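Local coordinates for protein PTS-dependent dihydroxyacetone kinase, ADP-binding subunit DhaL (Lactococcus lactis subsp. lactis, PDB 3CR3) that binds ADP and magnesium in a bacterial dihydroxyacetone kinase, takes a phosphoryl group from DhaM to form ATP, and passes it to dihydroxyacetone held by DhaK, at residues D5-W10 with S61-K66; D126-F131 with Y182-L187; K147-S152 with G171-G176. All coordinates share one frame; numbering follows the deposited sequence.

Interaction 1. Residues D5-W10 with S61-K66; sequences DTTIEW and SEIFKK
T7 opens the contact on the first helix, meeting both I63 and F64 at a point where helices 4-20 and 60-74 lie side by side in the all-helical barrel of DhaL. The two short segments run nearly parallel, their N-to-C directions 25° apart and their axes 10.5 Å apart at closest approach, so apolar side chains have to bridge the gap. T7 suits this place because its two branches serve different ends. CG2, anti to the backbone N, reaches across and comes 3.6 Å from F64 CE1, while OG1 stays beside the backbone N and is hydrogen-bonded to O of T3, one turn earlier. The polar branch is thus satisfied by the carbonyl of T3, just ahead of the helix, and the methyl is what packs. T7 CB also has I63 CD1 at 4.0 Å. I8, next in sequence, adds a smaller contact: its CG1 also meets I63 CD1, the two side chains crossing at about a right angle. I63 thus touches T7 and I8 through CD1, and it also packs on F57 and on L52 of helix 37-54. A turn beyond T7 comes W10, whose CG is anti to the backbone N (chi1 160°). The large indole spans towards helix 175-191 as well, its NE1 probably hydrogen-bonded to O of L183, and against F64 it uses its far six-membered ring. The two aromatic side chains cross at about a right angle, and the nearest atoms are W10 CZ3 and F64 CE1, 3.8 Å apart.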
loop_
_atom_site.group_PDB
_atom_site.type_symbol
_atom_site.label_atom_id
_atom_site.label_comp_id
_atom_site.label_asym_id
_atom_site.label_seq_id
_atom_site.Cartn_x
_atom_site.Cartn_y
_atom_site.Cartn_z
ATOM N N ASP A 5 46.563 10.028 2.175
ATOM C CA ASP A 5 46.552 10.914 3.326
ATOM C C ASP A 5 45.555 12.085 3.177
ATOM O O ASP A 5 44.826 12.414 4.128
ATOM C CB ASP A 5 47.962 11.444 3.612
ATOM C CG ASP A 5 48.912 10.379 4.215
ATOM O OD1 ASP A 5 48.476 9.292 4.666
ATOM O OD2 ASP A 5 50.130 10.657 4.255
ATOM N N THR A 6 45.523 12.721 2.005
ATOM C CA THR A 6 44.618 13.853 1.806
ATOM C C THR A 6 43.178 13.411 1.604
ATOM O O THR A 6 42.260 14.160 1.925
ATOM C CB THR A 6 45.047 14.807 0.650
ATOM O OG1 THR A 6 45.102 14.091 -0.592
ATOM C CG2 THR A 6 46.398 15.438 0.955
ATOM N N THR A 7 42.980 12.210 1.064
ATOM C CA THR A 7 41.646 11.616 0.992
ATOM C C THR A 7 41.103 11.380 2.396
ATOM O O THR A 7 39.970 11.760 2.695
ATOM C CB THR A 7 41.598 10.320 0.148
ATOM O OG1 THR A 7 42.047 10.603 -1.178
ATOM C CG2 THR A 7 40.170 9.783 0.061
ATOM N N ILE A 8 41.915 10.781 3.265
ATOM C CA ILE A 8 41.503 10.584 4.651
ATOM C C ILE A 8 41.292 11.926 5.370
ATOM O O ILE A 8 40.349 12.077 6.159
ATOM C CB ILE A 8 42.461 9.645 5.413
ATOM C CG1 ILE A 8 42.212 8.194 4.969
ATOM C CG2 ILE A 8 42.261 9.778 6.923
ATOM C CD1 ILE A 8 43.313 7.211 5.345
ATOM N N GLU A 9 42.161 12.891 5.086
ATOM C CA GLU A 9 41.987 14.249 5.584
ATOM C C GLU A 9 40.640 14.822 5.126
ATOM O O GLU A 9 39.907 15.396 5.927
ATOM C CB GLU A 9 43.128 15.156 5.109
ATOM C CG GLU A 9 43.060 16.597 5.658
ATOM C CD GLU A 9 44.078 17.541 5.028
ATOM O OE1 GLU A 9 44.797 17.126 4.083
ATOM O OE2 GLU A 9 44.161 18.709 5.482
ATOM N N TRP A 10 40.328 14.647 3.837
ATOM C CA TRP A 10 39.136 15.249 3.216
ATOM C C TRP A 10 37.872 14.708 3.867
ATOM O O TRP A 10 37.009 15.473 4.315
ATOM C CB TRP A 10 39.160 15.065 1.670
ATOM C CG TRP A 10 37.815 15.198 0.972
ATOM C CD1 TRP A 10 36.824 16.108 1.249
ATOM C CD2 TRP A 10 37.325 14.397 -0.123
ATOM N NE1 TRP A 10 35.750 15.912 0.409
ATOM C CE2 TRP A 10 36.026 14.871 -0.440
ATOM C CE3 TRP A 10 37.850 13.320 -0.853
ATOM C CZ2 TRP A 10 35.252 14.312 -1.460
ATOM C CZ3 TRP A 10 37.073 12.756 -1.869
ATOM C CH2 TRP A 10 35.789 13.257 -2.165
ATOM N N SER A 61 41.451 4.061 -4.198
ATOM C CA SER A 61 40.329 3.195 -4.584
ATOM C C SER A 61 39.779 2.402 -3.390
ATOM O O SER A 61 38.566 2.379 -3.180
ATOM C CB SER A 61 40.722 2.244 -5.723
ATOM O OG SER A 61 39.657 1.376 -6.056
ATOM N N GLU A 62 40.667 1.768 -2.616
ATOM C CA GLU A 62 40.266 1.070 -1.381
ATOM C C GLU A 62 39.510 1.946 -0.385
ATOM O O GLU A 62 38.539 1.492 0.227
ATOM C CB GLU A 62 41.473 0.436 -0.675
ATOM C CG GLU A 62 42.206 -0.573 -1.527
ATOM C CD GLU A 62 43.260 -1.346 -0.773
ATOM O OE1 GLU A 62 43.413 -1.155 0.456
ATOM O OE2 GLU A 62 43.945 -2.164 -1.420
ATOM N N ILE A 63 39.954 3.187 -0.210
ATOM C CA ILE A 63 39.251 4.115 0.689
ATOM C C ILE A 63 37.811 4.338 0.233
ATOM O O ILE A 63 36.877 4.173 1.021
ATOM C CB ILE A 63 39.954 5.476 0.823
ATOM C CG1 ILE A 63 41.443 5.271 1.147
ATOM C CG2 ILE A 63 39.235 6.344 1.877
ATOM C CD1 ILE A 63 42.287 6.535 1.131
ATOM N N PHE A 64 37.650 4.718 -1.036
ATOM C CA PHE A 64 36.336 4.968 -1.613
ATOM C C PHE A 64 35.416 3.739 -1.509
ATOM O O PHE A 64 34.231 3.875 -1.208
ATOM C CB PHE A 64 36.462 5.436 -3.069
ATOM C CG PHE A 64 37.110 6.812 -3.239
ATOM C CD1 PHE A 64 37.100 7.755 -2.208
ATOM C CD2 PHE A 64 37.685 7.169 -4.454
ATOM C CE1 PHE A 64 37.677 9.005 -2.376
ATOM C CE2 PHE A 64 38.261 8.415 -4.632
ATOM C CZ PHE A 64 38.252 9.343 -3.589
ATOM N N LYS A 65 35.967 2.546 -1.747
ATOM C CA LYS A 65 35.195 1.308 -1.620
ATOM C C LYS A 65 34.670 1.119 -0.197
ATOM O O LYS A 65 33.527 0.701 -0.008
ATOM C CB LYS A 65 36.017 0.085 -2.063
ATOM C CG LYS A 65 35.220 -1.230 -2.019
ATOM C CD LYS A 65 35.793 -2.324 -2.946
ATOM C CE LYS A 65 34.969 -3.632 -2.828
ATOM N NZ LYS A 65 33.491 -3.403 -2.987
ATOM N N LYS A 66 35.509 1.438 0.788
ATOM C CA LYS A 66 35.157 1.340 2.207
ATOM C C LYS A 66 34.080 2.364 2.581
ATOM O O LYS A 66 33.172 2.076 3.380
ATOM C CB LYS A 66 36.407 1.526 3.081
ATOM C CG LYS A 66 36.181 1.397 4.599
ATOM C CD LYS A 66 35.547 0.059 4.989
ATOM C CE LYS A 66 36.581 -1.065 5.128
ATOM N NZ LYS A 66 35.874 -2.388 5.233
#

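Interaction 2. Residues D126-F131 with Y182-L187; sequences DIWSAF and YLFETL
F184 reaches from helix 175-191 between F131 and W128 of helix 125-136. Its CB already does work: it stands over the face of the F131 ring, 3.8 Å from the ring centroid, a CH-pi contact. With CG anti to its own carbonyl carbon (chi1 -59°), the F184 ring then slides over F131 in an offset stack, the planes only 10° apart. F184 CG lies 3.5 Å from F131 CD2, and CD1 and CD2 also rest against the F131 ring. Farther out, CE1 lies near F131 CD2 and W128 CE2, while CE2 comes within 3.8 Å of the carbonyl O of I127 and touches I127 CG2. W128, F131 and F184 form a buried aromatic cluster in the interior of the helical barrel, where flat rings fill the wide gap between the segments 126-131 and 182-187, whose axes come within 11.2 Å. At the tip CZ points at the indole face of W128, 3.3 Å from CD2, in an edge-to-face arrangement with the planes at 78°. W128 also touches L183 CD2 through CZ2, while its NE1 is hydrogen-bonded to OG of S180. An alanine in place of W128 would probably open a gap under F184 CZ and deprive S180 OG of its indole N-H partner. Beside the stack, the edge of F131 meets the branched leucine L187, with F131 CE2 4.1 Å from L187 CD2.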
loop_
_atom_site.group_PDB
_atom_site.type_symbol
_atom_site.label_atom_id
_atom_site.label_comp_id
_atom_site.label_asym_id
_atom_site.label_seq_id
_atom_site.Cartn_x
_atom_site.Cartn_y
_atom_site.Cartn_z
ATOM N N ASP A 126 22.156 18.210 -8.869
ATOM C CA ASP A 126 22.303 19.598 -9.328
ATOM C C ASP A 126 23.658 20.180 -8.947
ATOM O O ASP A 126 24.290 20.860 -9.744
ATOM C CB ASP A 126 21.184 20.465 -8.762
ATOM C CG ASP A 126 19.820 19.925 -9.081
ATOM O OD1 ASP A 126 19.687 19.161 -10.064
ATOM O OD2 ASP A 126 18.875 20.253 -8.341
ATOM N N ILE A 127 24.117 19.889 -7.731
ATOM C CA ILE A 127 25.373 20.445 -7.289
ATOM C C ILE A 127 26.560 19.610 -7.789
ATOM O O ILE A 127 27.619 20.174 -8.097
ATOM C CB ILE A 127 25.394 20.739 -5.747
ATOM C CG1 ILE A 127 26.594 21.622 -5.367
ATOM C CG2 ILE A 127 25.362 19.457 -4.948
ATOM C CD1 ILE A 127 26.408 22.417 -4.064
ATOM N N TRP A 128 26.381 18.288 -7.895
ATOM C CA TRP A 128 27.425 17.428 -8.457
ATOM C C TRP A 128 27.738 17.896 -9.875
ATOM O O TRP A 128 28.906 18.047 -10.240
ATOM C CB TRP A 128 27.022 15.937 -8.426
ATOM C CG TRP A 128 27.278 15.266 -7.095
ATOM C CD1 TRP A 128 26.532 15.388 -5.945
ATOM C CD2 TRP A 128 28.345 14.360 -6.780
ATOM N NE1 TRP A 128 27.096 14.632 -4.924
ATOM C CE2 TRP A 128 28.208 13.997 -5.414
ATOM C CE3 TRP A 128 29.419 13.842 -7.508
ATOM C CZ2 TRP A 128 29.092 13.115 -4.781
ATOM C CZ3 TRP A 128 30.307 12.994 -6.868
ATOM C CH2 TRP A 128 30.133 12.636 -5.520
ATOM N N SER A 129 26.686 18.175 -10.645
ATOM C CA SER A 129 26.823 18.657 -12.027
ATOM C C SER A 129 27.441 20.041 -12.100
ATOM O O SER A 129 28.368 20.269 -12.887
ATOM C CB SER A 129 25.470 18.674 -12.731
ATOM O OG SER A 129 25.613 19.124 -14.072
ATOM N N ALA A 130 26.923 20.969 -11.293
ATOM C CA ALA A 130 27.450 22.346 -11.260
ATOM C C ALA A 130 28.920 22.375 -10.839
ATOM O O ALA A 130 29.727 23.135 -11.387
ATOM C CB ALA A 130 26.587 23.241 -10.334
ATOM N N PHE A 131 29.273 21.530 -9.872
ATOM C CA PHE A 131 30.648 21.481 -9.369
ATOM C C PHE A 131 31.621 20.932 -10.413
ATOM O O PHE A 131 32.711 21.494 -10.611
ATOM C CB PHE A 131 30.695 20.655 -8.077
ATOM C CG PHE A 131 32.063 20.505 -7.489
ATOM C CD1 PHE A 131 32.784 21.625 -7.048
ATOM C CD2 PHE A 131 32.617 19.238 -7.315
ATOM C CE1 PHE A 131 34.052 21.487 -6.474
ATOM C CE2 PHE A 131 33.880 19.080 -6.729
ATOM C CZ PHE A 131 34.600 20.201 -6.307
ATOM N N TYR A 182 28.884 20.557 1.452
ATOM C CA TYR A 182 29.887 20.289 2.488
ATOM C C TYR A 182 30.963 19.350 1.955
ATOM O O TYR A 182 32.140 19.507 2.256
ATOM C CB TYR A 182 29.246 19.646 3.735
ATOM C CG TYR A 182 28.180 20.465 4.453
ATOM C CD1 TYR A 182 28.228 21.865 4.498
ATOM C CD2 TYR A 182 27.139 19.818 5.125
ATOM C CE1 TYR A 182 27.228 22.609 5.193
ATOM C CE2 TYR A 182 26.163 20.519 5.813
ATOM C CZ TYR A 182 26.196 21.911 5.838
ATOM O OH TYR A 182 25.199 22.572 6.518
ATOM N N LEU A 183 30.553 18.365 1.166
ATOM C CA LEU A 183 31.495 17.411 0.588
ATOM C C LEU A 183 32.537 18.086 -0.298
ATOM O O LEU A 183 33.744 17.809 -0.183
ATOM C CB LEU A 183 30.742 16.330 -0.208
ATOM C CG LEU A 183 31.585 15.167 -0.737
ATOM C CD1 LEU A 183 32.244 14.414 0.426
ATOM C CD2 LEU A 183 30.705 14.223 -1.543
ATOM N N PHE A 184 32.059 18.959 -1.181
ATOM C CA PHE A 184 32.913 19.601 -2.178
ATOM C C PHE A 184 33.719 20.756 -1.624
ATOM O O PHE A 184 34.838 21.003 -2.077
ATOM C CB PHE A 184 32.081 20.085 -3.369
ATOM C CG PHE A 184 31.322 18.991 -4.067
ATOM C CD1 PHE A 184 31.832 17.690 -4.123
ATOM C CD2 PHE A 184 30.101 19.267 -4.690
ATOM C CE1 PHE A 184 31.139 16.675 -4.773
ATOM C CE2 PHE A 184 29.394 18.252 -5.342
ATOM C CZ PHE A 184 29.933 16.950 -5.388
ATOM N N GLU A 185 33.117 21.487 -0.691
ATOM C CA GLU A 185 33.792 22.558 0.019
ATOM C C GLU A 185 35.028 22.044 0.782
ATOM O O GLU A 185 36.094 22.640 0.707
ATOM C CB GLU A 185 32.779 23.283 0.922
ATOM C CG GLU A 185 33.260 23.700 2.274
ATOM C CD GLU A 185 32.190 24.460 3.057
ATOM O OE1 GLU A 185 30.966 24.276 2.775
ATOM O OE2 GLU A 185 32.591 25.238 3.951
ATOM N N THR A 186 34.881 20.932 1.494
ATOM C CA THR A 186 36.021 20.288 2.169
ATOM C C THR A 186 37.028 19.684 1.171
ATOM O O THR A 186 38.226 19.695 1.402
ATOM C CB THR A 186 35.546 19.209 3.141
ATOM O OG1 THR A 186 34.612 18.339 2.478
ATOM C CG2 THR A 186 34.861 19.862 4.343
ATOM N N LEU A 187 36.530 19.160 0.060
ATOM C CA LEU A 187 37.391 18.708 -1.023
ATOM C C LEU A 187 38.301 19.841 -1.538
ATOM O O LEU A 187 39.522 19.672 -1.657
ATOM C CB LEU A 187 36.557 18.118 -2.168
ATOM C CG LEU A 187 37.379 17.540 -3.336
ATOM C CD1 LEU A 187 38.446 16.533 -2.852
ATOM C CD2 LEU A 187 36.470 16.899 -4.333
#

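Interaction 3. Residues K147-S152 with G171-G176; sequences KVVKAS and GHIDPG. With ADP (adenosine-5'-diphosphate), chain G.
S152 and D174 are joined by a single, nearly straight hydrogen bond, D174 N to S152 OG, 3.0 Å long with an angle of 164° at the proton. The small serine can do this because OG sits between its own backbone N and carbonyl carbon (chi1 83°), from where it also donates to V149 O at 2.8 Å, one turn back. Its hydroxyl is thus used as donor and acceptor at once, tying the end of helix 142-151 to the loop leading into helix 175-191. I173 packs alongside: its CG2, anti to the backbone N, lies 3.7 Å from V149 CG1 and 3.6 Å from S152 OG, packing its branched end against the hydroxyl and V149. D174 sends its carboxylate the other way, with CG anti to the backbone N (chi1 -178°), as the N-cap of the helix. OD1 accepts from ADP O3' at 2.6 Å and OD2 from ADP O2' at 2.7 Å, while G176 N donates to O3'; a CB on G176 would collide with O2'. Two acceptors facing two neighbouring hydroxyls imply recognition of the ribose diol, with S152 probably helping to hold the backbone from which the aspartate reaches it.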
loop_
_atom_site.group_PDB
_atom_site.type_symbol
_atom_site.label_atom_id
_atom_site.label_comp_id
_atom_site.label_asym_id
_atom_site.label_seq_id
_atom_site.Cartn_x
_atom_site.Cartn_y
_atom_site.Cartn_z
ATOM N N LYS A 147 26.054 29.213 -3.934
ATOM C CA LYS A 147 25.104 29.683 -4.945
ATOM C C LYS A 147 24.127 28.572 -5.368
ATOM O O LYS A 147 22.923 28.798 -5.423
ATOM C CB LYS A 147 25.864 30.260 -6.157
ATOM C CG LYS A 147 24.996 30.769 -7.294
ATOM C CD LYS A 147 25.826 31.374 -8.457
ATOM C CE LYS A 147 26.303 30.307 -9.471
ATOM N NZ LYS A 147 27.533 30.738 -10.244
ATOM N N VAL A 148 24.650 27.385 -5.676
ATOM C CA VAL A 148 23.812 26.243 -6.074
ATOM C C VAL A 148 22.870 25.783 -4.956
ATOM O O VAL A 148 21.709 25.446 -5.212
ATOM C CB VAL A 148 24.666 25.053 -6.591
ATOM C CG1 VAL A 148 23.764 23.865 -7.026
ATOM C CG2 VAL A 148 25.540 25.503 -7.750
ATOM N N VAL A 149 23.375 25.766 -3.723
ATOM C CA VAL A 149 22.564 25.416 -2.561
ATOM C C VAL A 149 21.363 26.365 -2.413
ATOM O O VAL A 149 20.225 25.929 -2.243
ATOM C CB VAL A 149 23.411 25.454 -1.253
ATOM C CG1 VAL A 149 22.519 25.289 -0.006
ATOM C CG2 VAL A 149 24.509 24.401 -1.298
ATOM N N LYS A 150 21.622 27.664 -2.491
ATOM C CA LYS A 150 20.550 28.644 -2.385
ATOM C C LYS A 150 19.577 28.515 -3.550
ATOM O O LYS A 150 18.367 28.639 -3.364
ATOM C CB LYS A 150 21.108 30.068 -2.326
ATOM C CG LYS A 150 21.635 30.471 -0.975
ATOM C CD LYS A 150 21.927 31.952 -0.943
ATOM C CE LYS A 150 22.394 32.389 0.441
ATOM N NZ LYS A 150 21.252 32.517 1.412
ATOM N N ALA A 151 20.117 28.258 -4.740
ATOM C CA ALA A 151 19.311 28.107 -5.951
ATOM C C ALA A 151 18.391 26.900 -5.878
ATOM O O ALA A 151 17.344 26.874 -6.546
ATOM C CB ALA A 151 20.205 28.033 -7.203
ATOM N N SER A 152 18.757 25.909 -5.057
ATOM C CA SER A 152 17.911 24.728 -4.918
ATOM C C SER A 152 16.524 25.066 -4.401
ATOM O O SER A 152 15.561 24.367 -4.708
ATOM C CB SER A 152 18.572 23.622 -4.073
ATOM O OG SER A 152 18.408 23.845 -2.683
ATOM N N GLY A 171 10.695 26.980 -2.403
ATOM C CA GLY A 171 10.987 27.814 -1.240
ATOM C C GLY A 171 11.729 27.087 -0.131
ATOM O O GLY A 171 11.959 27.665 0.934
ATOM N N HIS A 172 12.118 25.834 -0.381
ATOM C CA HIS A 172 12.855 25.039 0.589
ATOM C C HIS A 172 14.148 24.493 0.005
ATOM O O HIS A 172 14.146 23.860 -1.058
ATOM C CB HIS A 172 11.970 23.910 1.149
ATOM C CG HIS A 172 10.724 24.413 1.803
ATOM N ND1 HIS A 172 10.741 25.075 3.013
ATOM C CD2 HIS A 172 9.438 24.424 1.384
ATOM C CE1 HIS A 172 9.513 25.453 3.321
ATOM N NE2 HIS A 172 8.703 25.065 2.352
ATOM N N ILE A 173 15.259 24.764 0.695
ATOM C CA ILE A 173 16.573 24.271 0.263
ATOM C C ILE A 173 16.635 22.734 0.383
ATOM O O ILE A 173 16.203 22.179 1.382
ATOM C CB ILE A 173 17.715 24.969 1.066
ATOM C CG1 ILE A 173 17.708 26.473 0.772
ATOM C CG2 ILE A 173 19.078 24.286 0.795
ATOM C CD1 ILE A 173 18.569 27.341 1.703
ATOM N N ASP A 174 17.138 22.063 -0.653
ATOM C CA ASP A 174 17.261 20.601 -0.668
ATOM C C ASP A 174 18.367 20.104 0.279
ATOM O O ASP A 174 19.501 20.540 0.169
ATOM C CB ASP A 174 17.589 20.127 -2.081
ATOM C CG ASP A 174 17.673 18.621 -2.180
ATOM O OD1 ASP A 174 16.688 17.935 -1.809
ATOM O OD2 ASP A 174 18.729 18.129 -2.618
ATOM N N PRO A 175 18.035 19.210 1.221
ATOM C CA PRO A 175 19.061 18.738 2.166
ATOM C C PRO A 175 20.269 17.984 1.547
ATOM O O PRO A 175 21.389 18.235 1.953
ATOM C CB PRO A 175 18.281 17.838 3.145
ATOM C CG PRO A 175 16.977 17.563 2.524
ATOM C CD PRO A 175 16.693 18.669 1.522
ATOM N N GLY A 176 20.039 17.082 0.598
ATOM C CA GLY A 176 21.116 16.399 -0.100
ATOM C C GLY A 176 22.045 17.354 -0.839
ATOM O O GLY A 176 23.252 17.116 -0.905
HETATM P PB ADP G . 15.199 9.992 2.441
HETATM O O1B ADP G . 14.814 10.240 3.865
HETATM O O2B ADP G . 15.040 8.568 2.032
HETATM O O3B ADP G . 14.573 10.980 1.456
HETATM P PA ADP G . 17.616 11.488 3.039
HETATM O O1A ADP G . 16.713 12.409 3.785
HETATM O O2A ADP G . 18.797 10.938 3.804
HETATM O O3A ADP G . 16.798 10.254 2.373
HETATM O "O5'" ADP G . 18.170 12.225 1.714
HETATM C "C5'" ADP G . 17.329 13.112 0.969
HETATM C "C4'" ADP G . 18.135 13.614 -0.210
HETATM O "O4'" ADP G . 18.417 12.566 -1.145
HETATM C "C3'" ADP G . 17.409 14.679 -1.014
HETATM O "O3'" ADP G . 17.650 15.955 -0.420
HETATM C "C2'" ADP G . 18.010 14.548 -2.411
HETATM O "O2'" ADP G . 19.133 15.409 -2.619
HETATM C "C1'" ADP G . 18.548 13.123 -2.449
HETATM N N9 ADP G . 17.731 12.308 -3.366
HETATM C C8 ADP G . 16.553 11.734 -3.036
HETATM N N7 ADP G . 16.056 11.057 -4.081
HETATM C C5 ADP G . 16.922 11.208 -5.101
HETATM C C6 ADP G . 16.990 10.753 -6.501
HETATM N N6 ADP G . 16.005 9.971 -6.984
HETATM N N1 ADP G . 18.060 11.121 -7.240
HETATM C C2 ADP G . 19.055 11.882 -6.743
HETATM N N3 ADP G . 19.051 12.334 -5.488
HETATM C C4 ADP G . 18.027 12.039 -4.637
#

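In the fold
Along the chain, interaction 1 closes before interaction 2 opens, and interaction 3 falls between the two segments of interaction 2. Helix 175-191 serves both later contacts: its N-terminal end, with the N-cap just before it, carries the nucleotide-binding residues of interaction 3, and its middle packs in interaction 2. The centres of these two lie about 12 Å apart, and they touch where A130 and I127 meet V148 on successive helices. Interaction 1 lies about 17 Å from interaction 2, centre to centre, and W10 packs on L187 between them. Interactions 1 and 3, about 27 Å apart between centres, do not touch; interaction 2 touches both, joining the two ends by side-chain contacts.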